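Local coordinates for protein thermosome subunit (Methanococcoides burtonii, PDB 3AQ1) that probably acts as an ATP-dependent chaperone of the group II chaperonin family, binding unfolded proteins and helping them fold, at residues V129-S134 / S164-G169; E122-L127 / V325-G330; R133-E138 / V145-N150. One frame throughout, in Å; residues are numbered along the deposited sequence.

Contact 1: residues V129-S134 / S164-G169; sequences VKAVRS and SELIDG
Lys130 places CG anti to its own backbone N (chi1 176°) and runs extended from there, which brings its CG alongside CD2 of Leu166. The two side chains slide past each other in opposite directions. Leu166 does most of the touching, with CD2 over Lys130 and the backbone of Ala131. CD2 of Leu166 lies 3.8 Å from CG of Lys130. The same CD2 methyl reaches the backbone, 3.6 Å from O of Lys130 and 3.9 Å from CA of Ala131. The other branch, CD1 of Leu166, meets the methyl CB of Ala131 at 4.1 Å. Ser134 borders the CD2 methyl, and its OG also makes a weak hydrogen bond to O of Ala131 (3.3 Å). The contact is therefore apolar on the strand side, while the lysine contributes its CG and its backbone O. Leu166 also touches Leu127 of the same helix and Val325 of the adjacent strand. Ala131 has Leu346 of helix 332-355 as a further neighbour. This is a helix packed on the face of a small mixed β-sheet, with edge strand 165-167 supplying one leucine, in what is probably the chaperonin intermediate domain.

Contact 2: residues E122-L127 / V325-G330; sequences EKLSAL and VLLHGG
Leu127 and Val325 mark the closest backbone approach, with their CA atoms 8.8 Å apart. Helix segment 122-127 and strand segment 325-329 run almost exactly antiparallel, at 176° between their N-to-C directions. Their axes come no nearer than 11.6 Å, so side chains fill the space between them. The helix is held by its own backbone bonds, such as Leu127 N to Lys123 O at 3.1 Å. One helical turn separates Leu124 from Leu127, and both contribute to the same contact. On the strand, Val325 points toward the helix, and Leu327, two residues on, brings the end of its side chain to it. Leu326 lies between them and packs instead against Glu154, Arg156 and Glu165.

Leu127 and Leu327 form the centre. Both hold CG anti to the backbone N (chi1 -177° and -176°), which extends each chain into the gap between the segments. They meet at a slant, methyl to methyl, with CD2 of Leu127 3.8 Å from CD1 of Leu327. The same CD2 of Leu127 touches CG1 of Val325 at 4.2 Å. CD1 of Leu124 reaches CD1 of Leu327 from the preceding turn at 4.4 Å. The contact is wholly apolar and largely buried. Helix 332-355 closes the core further: its Leu338 touches both Leu124 and Leu327, and its Leu342 touches Leu327. The arrangement is an α/β layer, with helices 121-132 and 332-355 covering one face of a three-stranded mixed sheet whose middle strand is 323-329.

Contact 3: residues R133-E138 / V145-N150; sequences RSIVEE and VNVLEN
Val136 and Val145 meet in a loosely paired antiparallel hairpin, strands 136-137 and 144-145, that leads into the N-capped helix 147-150. Their CG2 methyls lie 4.0 Å apart. Ile135 makes the largest share of the contact. Its CG1 sits in the crowded position between backbone N and carbonyl carbon (chi1 64°), which carries CD1 across Val145 at about a right angle. CD1 of Ile135 is 3.7 Å from CG1 of Val145, while CG2 of Ile135 lies beside CB of Asn150 at 3.9 Å. Cutting this side chain back to an alanine is likely to open a gap between Val145 and Asn150.

The polar side is joined by one water with four hydrogen bonds. It donates to O of Ile135 (2.7 Å) and to OE1 of Glu137 (2.8 Å). It accepts from Asn146 N and Asn150 ND2. The Glu137 carboxylate and Asn150 amide planes stand 80° apart, and the water bridges them. OD1 of Asn146 accepts from N of Glu149 at 3.1 Å, a fairly straight bond from above the carbonyl plane. The whole is a loose β-hairpin followed by an asparagine N-cap, with a bridging water between them.

Overall arrangement
The first segments of the three contacts follow one another along helix 121-132 and into strand 136-137. Contact 2 uses the earlier part of the helix, contact 1 the later part, and contact 3 begins where it gives way. Contacts 1 and 2 have centres about 10 Å apart and reach neighbouring strands, 165-167 and 323-329, of one sheet. Contact 3 lies about 10 Å from contact 1, centre to centre, and shares Arg133 and Ser134 with it. Contacts 2 and 3 do not touch; their centres are about 18 Å apart. Contact 2 joins segments distant in sequence, and contacts 1 and 3 fall between them. Together they knit what is probably the intermediate domain of this open-state monomer.

Contact 1: residues V129-S134 / S164-G169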
ATOM      1  N   VAL A 129       5.622   4.795  10.228  1.00 43.44           N
ATOM      2  CA  VAL A 129       6.934   4.199  10.027  1.00 39.31           C
ATOM      3  C   VAL A 129       7.195   3.041  11.006  1.00 46.54           C
ATOM      4  O   VAL A 129       7.765   2.010  10.645  1.00 46.71           O
ATOM      5  CB  VAL A 129       8.042   5.290  10.078  1.00 39.02           C
ATOM      6  CG1 VAL A 129       9.431   4.682  10.167  1.00 40.82           C
ATOM      7  CG2 VAL A 129       7.951   6.185   8.855  1.00 44.78           C
ATOM      8  N   LYS A 130       6.737   3.210  12.238  1.00 44.05           N
ATOM      9  CA  LYS A 130       6.901   2.202  13.271  1.00 39.97           C
ATOM     10  C   LYS A 130       6.051   0.952  13.002  1.00 49.33           C
ATOM     11  O   LYS A 130       6.445  -0.159  13.345  1.00 57.93           O
ATOM     12  CB  LYS A 130       6.546   2.822  14.611  1.00 30.54           C
ATOM     13  CG  LYS A 130       6.582   1.888  15.782  1.00 47.29           C
ATOM     14  CD  LYS A 130       6.402   2.678  17.066  1.00 59.40           C
ATOM     15  CE  LYS A 130       6.333   1.780  18.289  1.00 67.80           C
ATOM     16  NZ  LYS A 130       6.009   2.583  19.510  1.00 74.06           N
ATOM     17  N   ALA A 131       4.884   1.148  12.396  1.00 47.31           N
ATOM     18  CA  ALA A 131       3.990   0.058  12.035  1.00 41.20           C
ATOM     19  C   ALA A 131       4.552  -0.696  10.838  1.00 56.18           C
ATOM     20  O   ALA A 131       4.713  -1.919  10.879  1.00 59.11           O
ATOM     21  CB  ALA A 131       2.604   0.602  11.709  1.00 25.96           C
ATOM     22  N   VAL A 132       4.856   0.041   9.772  1.00 50.87           N
ATOM     23  CA  VAL A 132       5.408  -0.556   8.567  1.00 44.21           C
ATOM     24  C   VAL A 132       6.696  -1.293   8.871  1.00 47.67           C
ATOM     25  O   VAL A 132       6.819  -2.466   8.554  1.00 51.42           O
ATOM     26  CB  VAL A 132       5.654   0.485   7.469  1.00 45.83           C
ATOM     27  CG1 VAL A 132       6.633  -0.048   6.443  1.00 48.10           C
ATOM     28  CG2 VAL A 132       4.346   0.831   6.797  1.00 44.31           C
ATOM     29  N   ARG A 133       7.641  -0.614   9.513  1.00 55.74           N
ATOM     30  CA  ARG A 133       8.917  -1.238   9.879  1.00 48.89           C
ATOM     31  C   ARG A 133       8.762  -2.557  10.615  1.00 53.79           C
ATOM     32  O   ARG A 133       9.698  -3.346  10.665  1.00 65.42           O
ATOM     33  CB  ARG A 133       9.785  -0.297  10.722  1.00 37.92           C
ATOM     34  CG  ARG A 133      10.609   0.658   9.897  1.00 49.83           C
ATOM     35  CD  ARG A 133      11.345   1.634  10.766  1.00 63.49           C
ATOM     36  NE  ARG A 133      12.343   0.980  11.601  1.00 78.34           N
ATOM     37  CZ  ARG A 133      13.429   1.595  12.055  1.00 95.86           C
ATOM     38  NH1 ARG A 133      13.646   2.872  11.744  1.00 99.98           N
ATOM     39  NH2 ARG A 133      14.301   0.938  12.811  1.00 97.29           N
ATOM     40  N   SER A 134       7.590  -2.795  11.191  1.00 48.39           N
ATOM     41  CA  SER A 134       7.427  -3.938  12.075  1.00 48.83           C
ATOM     42  C   SER A 134       6.733  -5.112  11.388  1.00 52.12           C
ATOM     43  O   SER A 134       6.573  -6.175  11.978  1.00 52.74           O
ATOM     44  CB  SER A 134       6.712  -3.521  13.367  1.00 48.72           C
ATOM     45  OG  SER A 134       5.367  -3.953  13.410  1.00 47.69           O
ATOM     46  N   SER A 164      -1.904   6.118  20.762  1.00 60.91           N
ATOM     47  CA  SER A 164      -2.091   5.011  19.831  1.00 61.39           C
ATOM     48  C   SER A 164      -1.175   3.834  20.186  1.00 55.91           C
ATOM     49  O   SER A 164      -0.047   4.023  20.630  1.00 55.45           O
ATOM     50  CB  SER A 164      -1.904   5.474  18.382  1.00 57.47           C
ATOM     51  OG  SER A 164      -3.006   6.278  17.979  1.00 55.06           O
ATOM     52  N   GLU A 165      -1.672   2.617  20.023  1.00 54.06           N
ATOM     53  CA  GLU A 165      -0.878   1.447  20.376  1.00 57.41           C
ATOM     54  C   GLU A 165      -0.554   0.582  19.171  1.00 55.92           C
ATOM     55  O   GLU A 165      -1.314   0.518  18.201  1.00 47.69           O
ATOM     56  CB  GLU A 165      -1.593   0.591  21.423  1.00 59.89           C
ATOM     57  CG  GLU A 165      -1.823   1.265  22.755  1.00 55.81           C
ATOM     58  CD  GLU A 165      -2.713   0.444  23.669  1.00 66.28           C
ATOM     59  OE1 GLU A 165      -3.901   0.798  23.854  1.00 73.71           O
ATOM     60  OE2 GLU A 165      -2.217  -0.563  24.201  1.00 73.95           O
ATOM     61  N   LEU A 166       0.586  -0.092  19.252  1.00 56.32           N
ATOM     62  CA  LEU A 166       0.931  -1.110  18.282  1.00 49.79           C
ATOM     63  C   LEU A 166       0.824  -2.463  18.955  1.00 45.12           C
ATOM     64  O   LEU A 166       1.710  -2.861  19.703  1.00 53.43           O
ATOM     65  CB  LEU A 166       2.340  -0.885  17.762  1.00 53.98           C
ATOM     66  CG  LEU A 166       2.426  -0.910  16.243  1.00 62.49           C
ATOM     67  CD1 LEU A 166       1.614   0.250  15.683  1.00 54.63           C
ATOM     68  CD2 LEU A 166       3.868  -0.832  15.795  1.00 67.83           C
ATOM     69  N   ILE A 167      -0.274  -3.162  18.708  1.00 54.07           N
ATOM     70  CA  ILE A 167      -0.481  -4.479  19.292  1.00 50.49           C
ATOM     71  C   ILE A 167       0.103  -5.555  18.400  1.00 55.54           C
ATOM     72  O   ILE A 167      -0.174  -5.585  17.205  1.00 54.06           O
ATOM     73  CB  ILE A 167      -1.966  -4.785  19.477  1.00 51.15           C
ATOM     74  CG1 ILE A 167      -2.550  -3.884  20.564  1.00 49.21           C
ATOM     75  CG2 ILE A 167      -2.170  -6.263  19.781  1.00 34.75           C
ATOM     76  CD1 ILE A 167      -1.570  -3.506  21.636  1.00 42.36           C
ATOM     77  N   ASP A 168       0.895  -6.445  18.990  1.00 66.11           N
ATOM     78  CA  ASP A 168       1.545  -7.516  18.243  1.00 62.00           C
ATOM     79  C   ASP A 168       0.652  -8.723  18.166  1.00 42.95           C
ATOM     80  O   ASP A 168       0.861  -9.711  18.850  1.00 69.90           O
ATOM     81  CB  ASP A 168       2.904  -7.874  18.845  1.00 74.88           C
ATOM     82  CG  ASP A 168       4.008  -6.933  18.383  1.00 96.90           C
ATOM     83  OD1 ASP A 168       4.173  -6.761  17.151  1.00 97.74           O
ATOM     84  OD2 ASP A 168       4.707  -6.362  19.251  1.00108.19           O
ATOM     85  N   GLY A 169      -0.338  -8.625  17.302  1.00 35.87           N
ATOM     86  CA  GLY A 169      -1.337  -9.646  17.107  1.00 33.95           C
ATOM     87  C   GLY A 169      -2.502  -9.064  16.331  1.00 42.34           C
ATOM     88  O   GLY A 169      -2.302  -8.381  15.334  1.00 58.08           O
TER

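Contact 2: residues E122-L127 / V325-G330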
ATOM      1  N   GLU A 122       3.631  15.251  12.027  1.00 55.35           N
ATOM      2  CA  GLU A 122       4.794  14.611  12.636  1.00 51.15           C
ATOM      3  C   GLU A 122       4.460  13.269  13.289  1.00 53.28           C
ATOM      4  O   GLU A 122       5.103  12.261  13.010  1.00 57.14           O
ATOM      5  CB  GLU A 122       5.446  15.535  13.668  1.00 52.19           C
ATOM      6  CG  GLU A 122       5.980  16.846  13.104  1.00 61.70           C
ATOM      7  CD  GLU A 122       4.900  17.905  12.865  1.00 77.69           C
ATOM      8  OE1 GLU A 122       3.790  17.808  13.442  1.00 81.85           O
ATOM      9  OE2 GLU A 122       5.179  18.852  12.100  1.00 86.10           O
ATOM     10  N   LYS A 123       3.456  13.270  14.164  1.00 49.20           N
ATOM     11  CA  LYS A 123       3.108  12.089  14.955  1.00 43.29           C
ATOM     12  C   LYS A 123       2.519  10.951  14.129  1.00 50.32           C
ATOM     13  O   LYS A 123       2.809   9.784  14.386  1.00 49.64           O
ATOM     14  CB  LYS A 123       2.157  12.444  16.107  1.00 37.62           C
ATOM     15  CG  LYS A 123       2.801  13.199  17.277  1.00 41.78           C
ATOM     16  CD  LYS A 123       1.728  13.837  18.167  1.00 55.03           C
ATOM     17  CE  LYS A 123       2.298  14.758  19.251  1.00 58.51           C
ATOM     18  NZ  LYS A 123       1.204  15.505  19.950  1.00 56.68           N
ATOM     19  N   LEU A 124       1.690  11.274  13.145  1.00 48.38           N
ATOM     20  CA  LEU A 124       1.138  10.225  12.300  1.00 46.74           C
ATOM     21  C   LEU A 124       2.222   9.596  11.412  1.00 47.59           C
ATOM     22  O   LEU A 124       2.150   8.421  11.059  1.00 50.82           O
ATOM     23  CB  LEU A 124      -0.018  10.746  11.456  1.00 38.65           C
ATOM     24  CG  LEU A 124      -0.882   9.623  10.893  1.00 37.86           C
ATOM     25  CD1 LEU A 124      -1.533   8.825  12.032  1.00 31.66           C
ATOM     26  CD2 LEU A 124      -1.919  10.178   9.960  1.00 35.85           C
ATOM     27  N   SER A 125       3.233  10.378  11.069  1.00 38.69           N
ATOM     28  CA  SER A 125       4.341   9.874  10.270  1.00 47.94           C
ATOM     29  C   SER A 125       5.160   8.852  11.056  1.00 47.48           C
ATOM     30  O   SER A 125       5.508   7.784  10.553  1.00 47.04           O
ATOM     31  CB  SER A 125       5.233  11.032   9.817  1.00 49.62           C
ATOM     32  OG  SER A 125       4.534  11.869   8.925  1.00 49.70           O
ATOM     33  N   ALA A 126       5.464   9.208  12.295  1.00 37.39           N
ATOM     34  CA  ALA A 126       6.152   8.326  13.216  1.00 42.90           C
ATOM     35  C   ALA A 126       5.398   7.014  13.378  1.00 38.35           C
ATOM     36  O   ALA A 126       5.982   5.937  13.372  1.00 44.01           O
ATOM     37  CB  ALA A 126       6.309   9.007  14.556  1.00 21.22           C
ATOM     38  N   LEU A 127       4.090   7.119  13.530  1.00 42.63           N
ATOM     39  CA  LEU A 127       3.261   5.954  13.750  1.00 44.69           C
ATOM     40  C   LEU A 127       3.282   5.074  12.503  1.00 42.34           C
ATOM     41  O   LEU A 127       3.454   3.862  12.606  1.00 39.03           O
ATOM     42  CB  LEU A 127       1.837   6.387  14.113  1.00 34.16           C
ATOM     43  CG  LEU A 127       0.830   5.304  14.444  1.00 36.26           C
ATOM     44  CD1 LEU A 127       1.461   4.348  15.426  1.00 34.65           C
ATOM     45  CD2 LEU A 127      -0.423   5.929  15.016  1.00 40.50           C
ATOM     46  N   VAL A 325      -2.974  -1.540  14.758  1.00 45.33           N
ATOM     47  CA  VAL A 325      -2.817  -0.209  15.314  1.00 42.28           C
ATOM     48  C   VAL A 325      -4.133   0.167  15.972  1.00 47.30           C
ATOM     49  O   VAL A 325      -5.141   0.314  15.284  1.00 46.86           O
ATOM     50  CB  VAL A 325      -2.564   0.846  14.216  1.00 38.62           C
ATOM     51  CG1 VAL A 325      -2.420   2.206  14.846  1.00 41.69           C
ATOM     52  CG2 VAL A 325      -1.337   0.512  13.375  1.00 31.17           C
ATOM     53  N   LEU A 326      -4.141   0.299  17.294  1.00 38.16           N
ATOM     54  CA  LEU A 326      -5.255   0.973  17.940  1.00 41.60           C
ATOM     55  C   LEU A 326      -5.004   2.471  17.809  1.00 56.35           C
ATOM     56  O   LEU A 326      -4.202   3.043  18.550  1.00 62.26           O
ATOM     57  CB  LEU A 326      -5.367   0.574  19.406  1.00 39.46           C
ATOM     58  CG  LEU A 326      -5.577  -0.913  19.648  1.00 42.60           C
ATOM     59  CD1 LEU A 326      -5.701  -1.186  21.126  1.00 47.02           C
ATOM     60  CD2 LEU A 326      -6.816  -1.372  18.907  1.00 42.24           C
ATOM     61  N   LEU A 327      -5.675   3.096  16.846  1.00 58.83           N
ATOM     62  CA  LEU A 327      -5.482   4.515  16.543  1.00 52.06           C
ATOM     63  C   LEU A 327      -6.357   5.416  17.411  1.00 52.00           C
ATOM     64  O   LEU A 327      -7.584   5.283  17.406  1.00 49.46           O
ATOM     65  CB  LEU A 327      -5.796   4.774  15.070  1.00 47.04           C
ATOM     66  CG  LEU A 327      -5.575   6.180  14.516  1.00 41.45           C
ATOM     67  CD1 LEU A 327      -4.133   6.596  14.725  1.00 39.92           C
ATOM     68  CD2 LEU A 327      -5.938   6.207  13.039  1.00 36.36           C
ATOM     69  N   HIS A 328      -5.724   6.328  18.150  1.00 48.17           N
ATOM     70  CA  HIS A 328      -6.453   7.308  18.965  1.00 52.27           C
ATOM     71  C   HIS A 328      -6.430   8.735  18.389  1.00 62.08           C
ATOM     72  O   HIS A 328      -5.449   9.159  17.778  1.00 60.83           O
ATOM     73  CB  HIS A 328      -5.907   7.330  20.391  1.00 59.24           C
ATOM     74  CG  HIS A 328      -6.283   6.132  21.200  1.00 65.04           C
ATOM     75  ND1 HIS A 328      -5.486   5.012  21.285  1.00 68.15           N
ATOM     76  CD2 HIS A 328      -7.377   5.873  21.956  1.00 65.54           C
ATOM     77  CE1 HIS A 328      -6.075   4.113  22.057  1.00 70.99           C
ATOM     78  NE2 HIS A 328      -7.225   4.610  22.473  1.00 57.32           N
ATOM     79  N   GLY A 329      -7.523   9.465  18.599  1.00 68.66           N
ATOM     80  CA  GLY A 329      -7.633  10.862  18.207  1.00 68.98           C
ATOM     81  C   GLY A 329      -8.490  11.619  19.209  1.00 70.68           C
ATOM     82  O   GLY A 329      -9.112  10.998  20.068  1.00 61.18           O
ATOM     83  N   GLY A 330      -8.536  12.948  19.109  1.00 68.99           N
ATOM     84  CA  GLY A 330      -9.321  13.728  20.051  1.00 58.93           C
ATOM     85  C   GLY A 330     -10.790  13.333  20.077  1.00 61.65           C
ATOM     86  O   GLY A 330     -11.387  13.164  21.146  1.00 59.07           O
TER

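Contact 3: residues R133-E138 / V145-N150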
ATOM      1  N   ARG A 133       7.641  -0.614   9.513  1.00 55.74           N
ATOM      2  CA  ARG A 133       8.917  -1.238   9.879  1.00 48.89           C
ATOM      3  C   ARG A 133       8.762  -2.557  10.615  1.00 53.79           C
ATOM      4  O   ARG A 133       9.698  -3.346  10.665  1.00 65.42           O
ATOM      5  CB  ARG A 133       9.785  -0.297  10.722  1.00 37.92           C
ATOM      6  CG  ARG A 133      10.609   0.658   9.897  1.00 49.83           C
ATOM      7  CD  ARG A 133      11.345   1.634  10.766  1.00 63.49           C
ATOM      8  NE  ARG A 133      12.343   0.980  11.601  1.00 78.34           N
ATOM      9  CZ  ARG A 133      13.429   1.595  12.055  1.00 95.86           C
ATOM     10  NH1 ARG A 133      13.646   2.872  11.744  1.00 99.98           N
ATOM     11  NH2 ARG A 133      14.301   0.938  12.811  1.00 97.29           N
ATOM     12  N   SER A 134       7.590  -2.795  11.191  1.00 48.39           N
ATOM     13  CA  SER A 134       7.427  -3.938  12.075  1.00 48.83           C
ATOM     14  C   SER A 134       6.733  -5.112  11.388  1.00 52.12           C
ATOM     15  O   SER A 134       6.573  -6.175  11.978  1.00 52.74           O
ATOM     16  CB  SER A 134       6.712  -3.521  13.367  1.00 48.72           C
ATOM     17  OG  SER A 134       5.367  -3.953  13.410  1.00 47.69           O
ATOM     18  N   ILE A 135       6.334  -4.917  10.134  1.00 48.09           N
ATOM     19  CA  ILE A 135       5.806  -6.008   9.329  1.00 43.34           C
ATOM     20  C   ILE A 135       6.650  -6.256   8.076  1.00 51.74           C
ATOM     21  O   ILE A 135       6.216  -6.966   7.165  1.00 52.05           O
ATOM     22  CB  ILE A 135       4.353  -5.743   8.887  1.00 47.37           C
ATOM     23  CG1 ILE A 135       4.288  -4.525   7.959  1.00 38.51           C
ATOM     24  CG2 ILE A 135       3.459  -5.556  10.093  1.00 43.07           C
ATOM     25  CD1 ILE A 135       3.163  -4.579   6.993  1.00 44.60           C
ATOM     26  N   VAL A 136       7.843  -5.662   8.020  1.00 52.87           N
ATOM     27  CA  VAL A 136       8.769  -5.896   6.907  1.00 54.19           C
ATOM     28  C   VAL A 136       9.277  -7.337   6.856  1.00 59.84           C
ATOM     29  O   VAL A 136       9.890  -7.821   7.807  1.00 64.98           O
ATOM     30  CB  VAL A 136       9.998  -4.969   6.971  1.00 56.03           C
ATOM     31  CG1 VAL A 136      10.975  -5.314   5.844  1.00 50.77           C
ATOM     32  CG2 VAL A 136       9.579  -3.513   6.882  1.00 62.25           C
ATOM     33  N   GLU A 137       9.033  -8.015   5.739  1.00 71.04           N
ATOM     34  CA  GLU A 137       9.462  -9.406   5.571  1.00 75.04           C
ATOM     35  C   GLU A 137      10.691  -9.493   4.678  1.00 74.93           C
ATOM     36  O   GLU A 137      10.813  -8.759   3.703  1.00 73.50           O
ATOM     37  CB  GLU A 137       8.322 -10.267   5.004  1.00 73.58           C
ATOM     38  CG  GLU A 137       7.183 -10.518   5.994  1.00 82.49           C
ATOM     39  CD  GLU A 137       5.960 -11.189   5.369  1.00 92.75           C
ATOM     40  OE1 GLU A 137       5.357 -10.611   4.434  1.00 87.38           O
ATOM     41  OE2 GLU A 137       5.583 -12.290   5.838  1.00 99.61           O
ATOM     42  N   GLU A 138      11.614 -10.383   5.021  1.00 88.36           N
ATOM     43  CA  GLU A 138      12.791 -10.591   4.188  1.00 96.92           C
ATOM     44  C   GLU A 138      12.476 -11.632   3.126  1.00 96.67           C
ATOM     45  O   GLU A 138      11.622 -12.493   3.327  1.00 94.01           O
ATOM     46  CB  GLU A 138      13.974 -11.048   5.034  1.00107.99           C
ATOM     47  CG  GLU A 138      15.295 -10.432   4.625  1.00116.47           C
ATOM     48  CD  GLU A 138      15.834  -9.484   5.678  1.00123.52           C
ATOM     49  OE1 GLU A 138      15.019  -8.886   6.414  1.00120.62           O
ATOM     50  OE2 GLU A 138      17.073  -9.340   5.770  1.00129.05           O
ATOM     51  N   VAL A 145       6.557  -5.849   1.986  1.00 54.67           N
ATOM     52  CA  VAL A 145       5.724  -5.212   3.012  1.00 46.61           C
ATOM     53  C   VAL A 145       4.230  -5.390   2.737  1.00 53.15           C
ATOM     54  O   VAL A 145       3.643  -4.640   1.964  1.00 51.08           O
ATOM     55  CB  VAL A 145       6.017  -3.717   3.148  1.00 42.29           C
ATOM     56  CG1 VAL A 145       5.090  -3.104   4.172  1.00 48.55           C
ATOM     57  CG2 VAL A 145       7.469  -3.477   3.541  1.00 44.52           C
ATOM     58  N   ASN A 146       3.611  -6.380   3.371  1.00 58.25           N
ATOM     59  CA  ASN A 146       2.202  -6.662   3.124  1.00 53.24           C
ATOM     60  C   ASN A 146       1.244  -5.883   4.024  1.00 52.85           C
ATOM     61  O   ASN A 146       0.785  -6.383   5.044  1.00 57.15           O
ATOM     62  CB  ASN A 146       1.918  -8.157   3.215  1.00 58.52           C
ATOM     63  CG  ASN A 146       0.462  -8.492   2.896  1.00 70.87           C
ATOM     64  OD1 ASN A 146      -0.371  -7.593   2.700  1.00 62.35           O
ATOM     65  ND2 ASN A 146       0.146  -9.791   2.847  1.00 66.75           N
ATOM     66  N   VAL A 147       0.921  -4.664   3.621  1.00 53.04           N
ATOM     67  CA  VAL A 147       0.062  -3.800   4.421  1.00 48.36           C
ATOM     68  C   VAL A 147      -1.404  -4.265   4.501  1.00 58.86           C
ATOM     69  O   VAL A 147      -2.005  -4.227   5.565  1.00 70.40           O
ATOM     70  CB  VAL A 147       0.184  -2.340   3.948  1.00 38.83           C
ATOM     71  CG1 VAL A 147      -0.619  -1.405   4.840  1.00 40.84           C
ATOM     72  CG2 VAL A 147       1.656  -1.937   3.950  1.00 35.70           C
ATOM     73  N   LEU A 148      -1.970  -4.730   3.395  1.00 61.19           N
ATOM     74  CA  LEU A 148      -3.363  -5.179   3.390  1.00 65.64           C
ATOM     75  C   LEU A 148      -3.688  -6.236   4.455  1.00 62.86           C
ATOM     76  O   LEU A 148      -4.719  -6.153   5.118  1.00 63.52           O
ATOM     77  CB  LEU A 148      -3.760  -5.696   1.999  1.00 75.07           C
ATOM     78  CG  LEU A 148      -3.496  -4.742   0.826  1.00 94.89           C
ATOM     79  CD1 LEU A 148      -3.678  -5.441  -0.519  1.00101.84           C
ATOM     80  CD2 LEU A 148      -4.365  -3.477   0.908  1.00 97.98           C
ATOM     81  N   GLU A 149      -2.809  -7.222   4.610  1.00 57.96           N
ATOM     82  CA  GLU A 149      -3.052  -8.369   5.488  1.00 66.02           C
ATOM     83  C   GLU A 149      -2.362  -8.267   6.856  1.00 60.33           C
ATOM     84  O   GLU A 149      -2.870  -8.760   7.863  1.00 61.12           O
ATOM     85  CB  GLU A 149      -2.583  -9.662   4.809  1.00 80.06           C
ATOM     86  CG  GLU A 149      -3.298 -10.014   3.511  1.00 89.46           C
ATOM     87  CD  GLU A 149      -2.779 -11.303   2.886  1.00 94.57           C
ATOM     88  OE1 GLU A 149      -1.999 -12.026   3.542  1.00 89.18           O
ATOM     89  OE2 GLU A 149      -3.152 -11.594   1.734  1.00103.20           O
ATOM     90  N   ASN A 150      -1.191  -7.649   6.878  1.00 53.21           N
ATOM     91  CA  ASN A 150      -0.409  -7.555   8.097  1.00 46.83           C
ATOM     92  C   ASN A 150      -0.684  -6.331   8.972  1.00 59.32           C
ATOM     93  O   ASN A 150      -0.204  -6.262  10.097  1.00 64.18           O
ATOM     94  CB  ASN A 150       1.078  -7.642   7.764  1.00 52.86           C
ATOM     95  CG  ASN A 150       1.530  -9.067   7.510  1.00 55.62           C
ATOM     96  OD1 ASN A 150       0.950 -10.011   8.043  1.00 46.35           O
ATOM     97  ND2 ASN A 150       2.571  -9.228   6.702  1.00 59.30           N
TER
HETATM   98  O   HOH W   1       4.589  -8.080   5.285  1.00 51.21           O